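Local coordinates for protein sensor histidine kinase PdtaS (Mycobacterium tuberculosis, PDB 2YKF) that probably binds c-di-GMP when nutrients run short and, as a histidine kinase, autophosphorylates to switch on the PdtaR/PdtaS two-component cascade, at residues 203-208 against 220-224; 224-230 against 252-256; 189-195 against 212-217. One frame throughout, in Å; residues are numbered along the deposited sequence.

Overall arrangement
All three contacts lie in the PAS-like part of the sensor region, whose five-stranded antiparallel sheet has strand order 2-1-5-4-3, as in PAS domains. Contact 3 ties edge strand 192-195 to the loop before helix 217-221, contact 1 joins that helix to the end of helix 197-205, and contact 2 brings the next stretch to the opposite edge strand, 250-255. Contacts 1 and 2 share L224, their centres about 9 Å apart, and touch through M206 CE and A255 CB (3.7 Å). Contact 1 is about 13 Å from contact 3 (centres), with Y203 packed on L212 and L217. Contacts 2 and 3 do not touch (nearest atoms about 7 Å). The predicted phosphorylation site lies beyond the modelled chain.

Contact 1: residues 203-208 against 220-224; sequences YHRMGL and ATRPL
G207 and L224 bring the two backbones closest, CA to CA 6.2 Å; G207, the first residue after helix 197-205 to leave helical angles, makes a Schellman motif, in which G207 N bonds back to H204 O, and L208 N to Y203 O (2.8 Å). L224 points toward the other segment and carries much of the packing. With its CG beside its own backbone N (chi1 -56°), its two methyls reach different partners: CD1 meets Y203 CD2 at 4.0 Å and also touches M206 CB and L208 CB, while CD2 lies 3.7 Å from G207 C. Beside it, L208 CD1 packs on A220 CB. The polar link is at the edge of the Y203 ring, where OH donates to T221 OG1 over 2.6 Å; T221 OG1 lies near the ring plane, and T221 bonds to L217 O as well, giving its buried hydroxyl two partners. M206 folds back so that SD stands 4.2 Å above the same ring, over its centre, a Met-aromatic contact. Water 1 donates to both M206 O and L224 O, bridging the two backbones. Beneath these helices is the PAS-like sheet: Y203 rests on I280, M206 on V260 and A255, while R205 forms a salt bridge to D71 of the second subunit.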
# COMPACT_ATOMS: atom_id res chain seq x y z
N TYR A 203 14.58 -4.61 9.31
CA TYR A 203 15.88 -5.30 9.66
C TYR A 203 16.17 -5.24 11.16
O TYR A 203 16.76 -6.19 11.69
CB TYR A 203 17.08 -4.72 8.86
CG TYR A 203 17.28 -5.49 7.55
CD1 TYR A 203 16.41 -5.29 6.43
CD2 TYR A 203 18.26 -6.45 7.45
CE1 TYR A 203 16.56 -6.05 5.25
CE2 TYR A 203 18.41 -7.23 6.25
CZ TYR A 203 17.59 -7.02 5.19
OH TYR A 203 17.77 -7.79 4.06
N HIS A 204 15.80 -4.15 11.84
CA HIS A 204 15.96 -4.14 13.32
C HIS A 204 15.09 -5.19 14.02
O HIS A 204 15.56 -5.89 14.94
CB HIS A 204 15.61 -2.75 13.94
CG HIS A 204 16.56 -1.69 13.57
ND1 HIS A 204 16.21 -0.36 13.54
CD2 HIS A 204 17.87 -1.75 13.21
CE1 HIS A 204 17.25 0.36 13.14
NE2 HIS A 204 18.27 -0.47 12.94
N ARG A 205 13.85 -5.32 13.59
CA ARG A 205 12.97 -6.33 14.20
C ARG A 205 13.58 -7.69 13.94
O ARG A 205 13.43 -8.60 14.77
CB ARG A 205 11.55 -6.29 13.57
CG ARG A 205 10.74 -5.01 13.90
CD ARG A 205 10.85 -4.73 15.52
NE ARG A 205 11.09 -3.36 15.40
CZ ARG A 205 12.14 -2.64 15.62
NH1 ARG A 205 13.12 -2.82 16.55
NH2 ARG A 205 11.97 -1.53 15.05
N MET A 206 14.22 -7.86 12.75
CA MET A 206 14.86 -9.14 12.38
C MET A 206 16.16 -9.44 13.17
O MET A 206 16.73 -10.53 13.05
CB MET A 206 15.19 -9.15 10.89
CG MET A 206 14.04 -9.36 9.89
SD MET A 206 14.59 -8.76 8.24
CE MET A 206 15.19 -10.32 7.69
N GLY A 207 16.66 -8.44 13.90
CA GLY A 207 17.85 -8.57 14.73
C GLY A 207 19.06 -7.77 14.28
O GLY A 207 20.12 -7.95 14.81
N LEU A 208 18.94 -6.95 13.24
CA LEU A 208 20.13 -6.14 12.76
C LEU A 208 20.45 -5.08 13.81
O LEU A 208 19.58 -4.32 14.17
CB LEU A 208 19.85 -5.44 11.43
CG LEU A 208 21.04 -4.73 10.74
CD1 LEU A 208 22.07 -5.76 10.34
CD2 LEU A 208 20.64 -3.83 9.56
N ALA A 220 24.79 -8.73 5.88
CA ALA A 220 23.88 -8.24 6.90
C ALA A 220 22.70 -9.19 7.13
O ALA A 220 22.19 -9.32 8.25
CB ALA A 220 23.34 -6.90 6.46
N THR A 221 22.23 -9.82 6.06
CA THR A 221 20.94 -10.53 6.12
C THR A 221 21.11 -11.99 6.53
O THR A 221 20.37 -12.51 7.39
CB THR A 221 20.21 -10.44 4.77
OG1 THR A 221 20.04 -9.05 4.48
CG2 THR A 221 18.81 -11.08 4.86
N ARG A 222 22.09 -12.66 5.90
CA ARG A 222 22.27 -14.09 6.14
C ARG A 222 22.27 -14.51 7.62
O ARG A 222 21.53 -15.43 7.96
CB ARG A 222 23.47 -14.65 5.36
CG ARG A 222 23.41 -16.17 5.24
CD ARG A 222 24.58 -16.73 4.46
NE ARG A 222 24.52 -18.17 4.69
CZ ARG A 222 24.59 -19.08 3.75
NH1 ARG A 222 24.78 -18.74 2.46
NH2 ARG A 222 24.48 -20.34 4.09
N PRO A 223 23.07 -13.86 8.50
CA PRO A 223 23.10 -14.30 9.90
C PRO A 223 21.74 -14.15 10.61
O PRO A 223 21.56 -14.74 11.64
CB PRO A 223 24.14 -13.38 10.57
CG PRO A 223 25.02 -12.90 9.46
CD PRO A 223 24.07 -12.82 8.24
N LEU A 224 20.77 -13.43 10.05
CA LEU A 224 19.55 -13.12 10.81
C LEU A 224 18.54 -14.16 10.58
O LEU A 224 17.69 -14.37 11.45
CB LEU A 224 18.94 -11.74 10.43
CG LEU A 224 19.91 -10.55 10.58
CD1 LEU A 224 19.28 -9.31 10.01
CD2 LEU A 224 20.35 -10.35 12.03
O HOH W 1 17.99 -12.68 14.06

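Contact 2: residues 224-230 against 252-256; sequences LISDPFE and EVDAG
I225 and A255 bring the chains nearest, their CA atoms 4.3 Å apart, as residues 224-227 run past the end of edge strand 250-255. S226 N makes a nearly straight bond to D254 O (3.0 Å, 174° at the hydrogen). D254 O is the hub of the contact. Besides S226 N it accepts a hydrogen bond from water 2 (2.7 Å) and a weak one from S226 OG, which in turn weakly accepts from G256 N. Water 2 also donates to E230 OE1 and accepts from D227 N, so a single molecule joins the strand, the start of helix 228-243 and the bend before it. D227 is the N-cap of that helix: its OD1 takes E230 N at 3.1 Å, on the anti side of the carboxylate, and F229 N more weakly.

I225 and V253 form the apolar pair, I225 CG2 meeting V253 CG1 at 3.8 Å. The E230 chain, extended beyond CG, slides past the valine and carries its carboxylate oxygen to water 2 and against V253 CG1, OE1 to CG1 3.7 Å. A255 CB fits close to the L224 carbonyl and meets L224 CB at 4.1 Å.

Around it, I225 packs on A231 and V234 of helix 228-243, and V253 on V260 and L262 of strand 258-269. D254 OD1 bonds to T259 on that same strand, and E252 forms a salt bridge to R174 of the second subunit.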
# COMPACT_ATOMS: atom_id res chain seq x y z
N LEU A 224 20.77 -13.43 10.05
CA LEU A 224 19.55 -13.12 10.81
C LEU A 224 18.54 -14.16 10.58
O LEU A 224 17.69 -14.37 11.45
CB LEU A 224 18.94 -11.74 10.43
CG LEU A 224 19.91 -10.55 10.58
CD1 LEU A 224 19.28 -9.31 10.01
CD2 LEU A 224 20.35 -10.35 12.03
N ILE A 225 18.63 -14.80 9.41
CA ILE A 225 17.61 -15.74 8.94
C ILE A 225 17.63 -16.99 9.78
O ILE A 225 18.69 -17.57 10.02
CB ILE A 225 17.78 -16.06 7.46
CG1 ILE A 225 17.43 -14.80 6.64
CG2 ILE A 225 16.86 -17.26 7.01
CD1 ILE A 225 17.88 -14.91 5.19
N SER A 226 16.45 -17.38 10.27
CA SER A 226 16.33 -18.45 11.30
C SER A 226 16.63 -19.84 10.74
O SER A 226 17.37 -20.62 11.36
CB SER A 226 14.94 -18.46 11.95
OG SER A 226 14.67 -17.21 12.63
N ASP A 227 16.01 -20.19 9.62
CA ASP A 227 16.24 -21.50 9.03
C ASP A 227 17.53 -21.51 8.17
O ASP A 227 17.65 -20.71 7.23
CB ASP A 227 15.01 -21.91 8.22
CG ASP A 227 15.16 -23.31 7.55
OD1 ASP A 227 15.87 -23.44 6.56
OD2 ASP A 227 14.53 -24.25 8.04
N PRO A 228 18.48 -22.41 8.48
CA PRO A 228 19.77 -22.34 7.74
C PRO A 228 19.59 -22.69 6.23
O PRO A 228 20.38 -22.24 5.40
CB PRO A 228 20.67 -23.37 8.47
CG PRO A 228 19.69 -24.46 8.98
CD PRO A 228 18.36 -23.64 9.30
N PHE A 229 18.55 -23.44 5.85
CA PHE A 229 18.32 -23.64 4.39
C PHE A 229 17.84 -22.35 3.68
O PHE A 229 18.21 -22.06 2.55
CB PHE A 229 17.30 -24.78 4.15
CG PHE A 229 17.81 -26.16 4.59
CD1 PHE A 229 18.77 -26.82 3.82
CD2 PHE A 229 17.31 -26.78 5.72
CE1 PHE A 229 19.23 -28.11 4.19
CE2 PHE A 229 17.76 -28.06 6.09
CZ PHE A 229 18.73 -28.71 5.32
N GLU A 230 16.95 -21.63 4.34
CA GLU A 230 16.37 -20.40 3.76
C GLU A 230 17.52 -19.41 3.69
O GLU A 230 17.57 -18.62 2.77
CB GLU A 230 15.26 -19.87 4.72
CG GLU A 230 14.15 -20.86 4.83
CD GLU A 230 12.83 -20.29 5.31
OE1 GLU A 230 12.78 -19.18 5.91
OE2 GLU A 230 11.83 -21.01 5.08
N GLU A 252 8.97 -15.22 1.72
CA GLU A 252 8.67 -14.95 3.11
C GLU A 252 9.75 -15.60 3.97
O GLU A 252 10.09 -16.79 3.79
CB GLU A 252 7.29 -15.51 3.42
CG GLU A 252 6.89 -15.39 4.86
CD GLU A 252 5.54 -16.07 5.16
OE1 GLU A 252 4.59 -16.01 4.35
OE2 GLU A 252 5.43 -16.63 6.24
N VAL A 253 10.34 -14.82 4.87
CA VAL A 253 11.42 -15.36 5.66
C VAL A 253 11.18 -15.04 7.15
O VAL A 253 10.91 -13.90 7.46
CB VAL A 253 12.77 -14.66 5.37
CG1 VAL A 253 13.81 -15.67 5.31
CG2 VAL A 253 12.78 -13.86 4.10
N ASP A 254 11.44 -16.02 8.03
CA ASP A 254 11.55 -15.81 9.48
C ASP A 254 12.98 -15.45 9.88
O ASP A 254 13.90 -16.11 9.45
CB ASP A 254 11.11 -17.08 10.23
CG ASP A 254 9.60 -17.31 10.18
OD1 ASP A 254 8.78 -16.49 9.60
OD2 ASP A 254 9.20 -18.36 10.69
N ALA A 255 13.12 -14.42 10.71
CA ALA A 255 14.39 -13.98 11.21
C ALA A 255 14.18 -13.34 12.55
O ALA A 255 13.45 -12.31 12.68
CB ALA A 255 14.99 -12.95 10.28
N GLY A 256 14.84 -13.88 13.57
CA GLY A 256 14.90 -13.13 14.85
C GLY A 256 13.57 -12.92 15.54
O GLY A 256 13.37 -11.88 16.23
O HOH W 2 13.87 -18.59 8.43

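Contact 3: residues 189-195 against 212-217; sequences DGVVSYA and LEGVNL
V192 sits over the turn formed by 212-215 and is held through both its backbone and its side chain. Its N donates to V215 O at 3.0 Å, its O accepts from G214 N at 2.8 Å, and two residues along L217 N reaches G190 O in an almost straight bond (2.9 Å, 179°). The bonds from V192 N and L217 N frame a single antiparallel bridge, V191 with N216 as its non-hydrogen-bonded pair; V191 CA also makes a C-H...O contact with V215 O. The V192 methyl CG2 packs on L217 CD1 (3.9 Å) and on L212, and beside it A195 CB meets L212 CD2 at 3.8 Å.

At the other end E213 reaches back across the contact. Extended beyond CG, its side chain brings OE2 to A195 N at 3.0 Å; the N-H arrives on the anti side of the carboxylate, 19° from its plane. The Y194 ring lies alongside, pointing the same way, the two planes 34° apart and OE2 3.6 Å from CD1.

Farther out, the turn is a type II beta turn, closed by V215 N to L212 O. N216 N-caps helix 217-221, its CG anti to its backbone N and OD1 accepting from D219 N, while water 3 reaches G190 O and, weakly, N216 OD1. D187 accepts from V191 N. S193 and Y194 face the single residue R185 of strand 183-186, a classic beta bulge in strand 192-195, and the Y194 ring extends to helix 143-161.

Three backbone bonds and one carboxylate bond therefore fasten the loop to the chain leading into edge strand 192-195. One N-H grips E213 OE2, while A195 O, 3.4 Å from OE2, probably offsets part of the gain.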
# COMPACT_ATOMS: atom_id res chain seq x y z
N ASP A 189 27.46 -4.48 -6.84
CA ASP A 189 28.17 -5.44 -5.97
C ASP A 189 27.31 -5.98 -4.84
O ASP A 189 27.81 -6.68 -3.99
CB ASP A 189 29.40 -4.79 -5.34
CG ASP A 189 30.40 -4.31 -6.39
OD1 ASP A 189 30.52 -4.98 -7.45
OD2 ASP A 189 31.04 -3.25 -6.15
N GLY A 190 26.03 -5.64 -4.80
CA GLY A 190 25.16 -6.15 -3.74
C GLY A 190 25.27 -5.35 -2.45
O GLY A 190 24.79 -5.78 -1.40
N VAL A 191 25.89 -4.17 -2.55
CA VAL A 191 26.04 -3.20 -1.42
C VAL A 191 24.82 -2.26 -1.41
O VAL A 191 24.39 -1.79 -2.47
CB VAL A 191 27.38 -2.36 -1.54
CG1 VAL A 191 27.45 -1.27 -0.42
CG2 VAL A 191 28.61 -3.33 -1.52
N VAL A 192 24.25 -2.06 -0.23
CA VAL A 192 23.06 -1.20 -0.05
C VAL A 192 23.47 0.26 -0.24
O VAL A 192 24.23 0.80 0.56
CB VAL A 192 22.46 -1.39 1.37
CG1 VAL A 192 21.29 -0.42 1.64
CG2 VAL A 192 22.04 -2.85 1.63
N SER A 193 22.94 0.90 -1.26
CA SER A 193 23.20 2.28 -1.48
C SER A 193 22.13 3.15 -0.86
O SER A 193 22.40 4.32 -0.52
CB SER A 193 23.37 2.55 -2.97
OG SER A 193 22.11 2.65 -3.62
N TYR A 194 20.93 2.57 -0.61
CA TYR A 194 19.87 3.32 0.13
C TYR A 194 18.93 2.32 0.73
O TYR A 194 18.59 1.32 0.05
CB TYR A 194 19.05 4.28 -0.80
CG TYR A 194 17.91 4.93 -0.04
CD1 TYR A 194 18.16 5.99 0.84
CD2 TYR A 194 16.61 4.38 -0.09
CE1 TYR A 194 17.15 6.57 1.58
CE2 TYR A 194 15.59 4.94 0.64
CZ TYR A 194 15.86 6.03 1.47
OH TYR A 194 14.87 6.56 2.22
N ALA A 195 18.56 2.56 2.00
CA ALA A 195 17.51 1.78 2.71
C ALA A 195 16.54 2.74 3.40
O ALA A 195 16.96 3.66 4.14
CB ALA A 195 18.16 0.81 3.75
N LEU A 212 22.59 -0.34 7.69
CA LEU A 212 22.38 -1.15 6.49
C LEU A 212 23.11 -0.55 5.31
O LEU A 212 23.74 -1.26 4.56
CB LEU A 212 20.89 -1.23 6.18
CG LEU A 212 20.32 -2.39 5.40
CD1 LEU A 212 20.99 -3.73 5.77
CD2 LEU A 212 18.78 -2.37 5.68
N GLU A 213 22.98 0.75 5.14
CA GLU A 213 23.67 1.46 4.07
C GLU A 213 25.18 1.29 4.10
O GLU A 213 25.79 1.28 5.16
CB GLU A 213 23.29 2.94 4.09
CG GLU A 213 21.94 3.16 3.42
CD GLU A 213 21.35 4.56 3.62
OE1 GLU A 213 22.10 5.56 3.87
OE2 GLU A 213 20.11 4.64 3.51
N GLY A 214 25.75 1.10 2.92
CA GLY A 214 27.16 0.78 2.77
C GLY A 214 27.56 -0.65 3.12
O GLY A 214 28.72 -0.96 3.15
N VAL A 215 26.61 -1.53 3.41
CA VAL A 215 27.00 -2.91 3.80
C VAL A 215 26.50 -3.83 2.70
O VAL A 215 25.50 -3.55 2.07
CB VAL A 215 26.42 -3.32 5.16
CG1 VAL A 215 26.90 -4.71 5.55
CG2 VAL A 215 26.82 -2.31 6.25
N ASN A 216 27.25 -4.90 2.45
CA ASN A 216 26.80 -5.95 1.59
C ASN A 216 25.51 -6.55 2.17
O ASN A 216 25.47 -6.93 3.33
CB ASN A 216 27.91 -7.01 1.41
CG ASN A 216 27.48 -8.12 0.52
OD1 ASN A 216 26.79 -9.03 0.97
ND2 ASN A 216 27.78 -8.00 -0.79
N LEU A 217 24.45 -6.56 1.38
CA LEU A 217 23.11 -6.96 1.86
C LEU A 217 23.09 -8.40 2.38
O LEU A 217 22.69 -8.65 3.54
CB LEU A 217 22.05 -6.78 0.77
CG LEU A 217 20.65 -7.18 1.30
CD1 LEU A 217 20.08 -6.18 2.26
CD2 LEU A 217 19.75 -7.34 0.17
O HOH W 3 24.23 -8.55 -1.25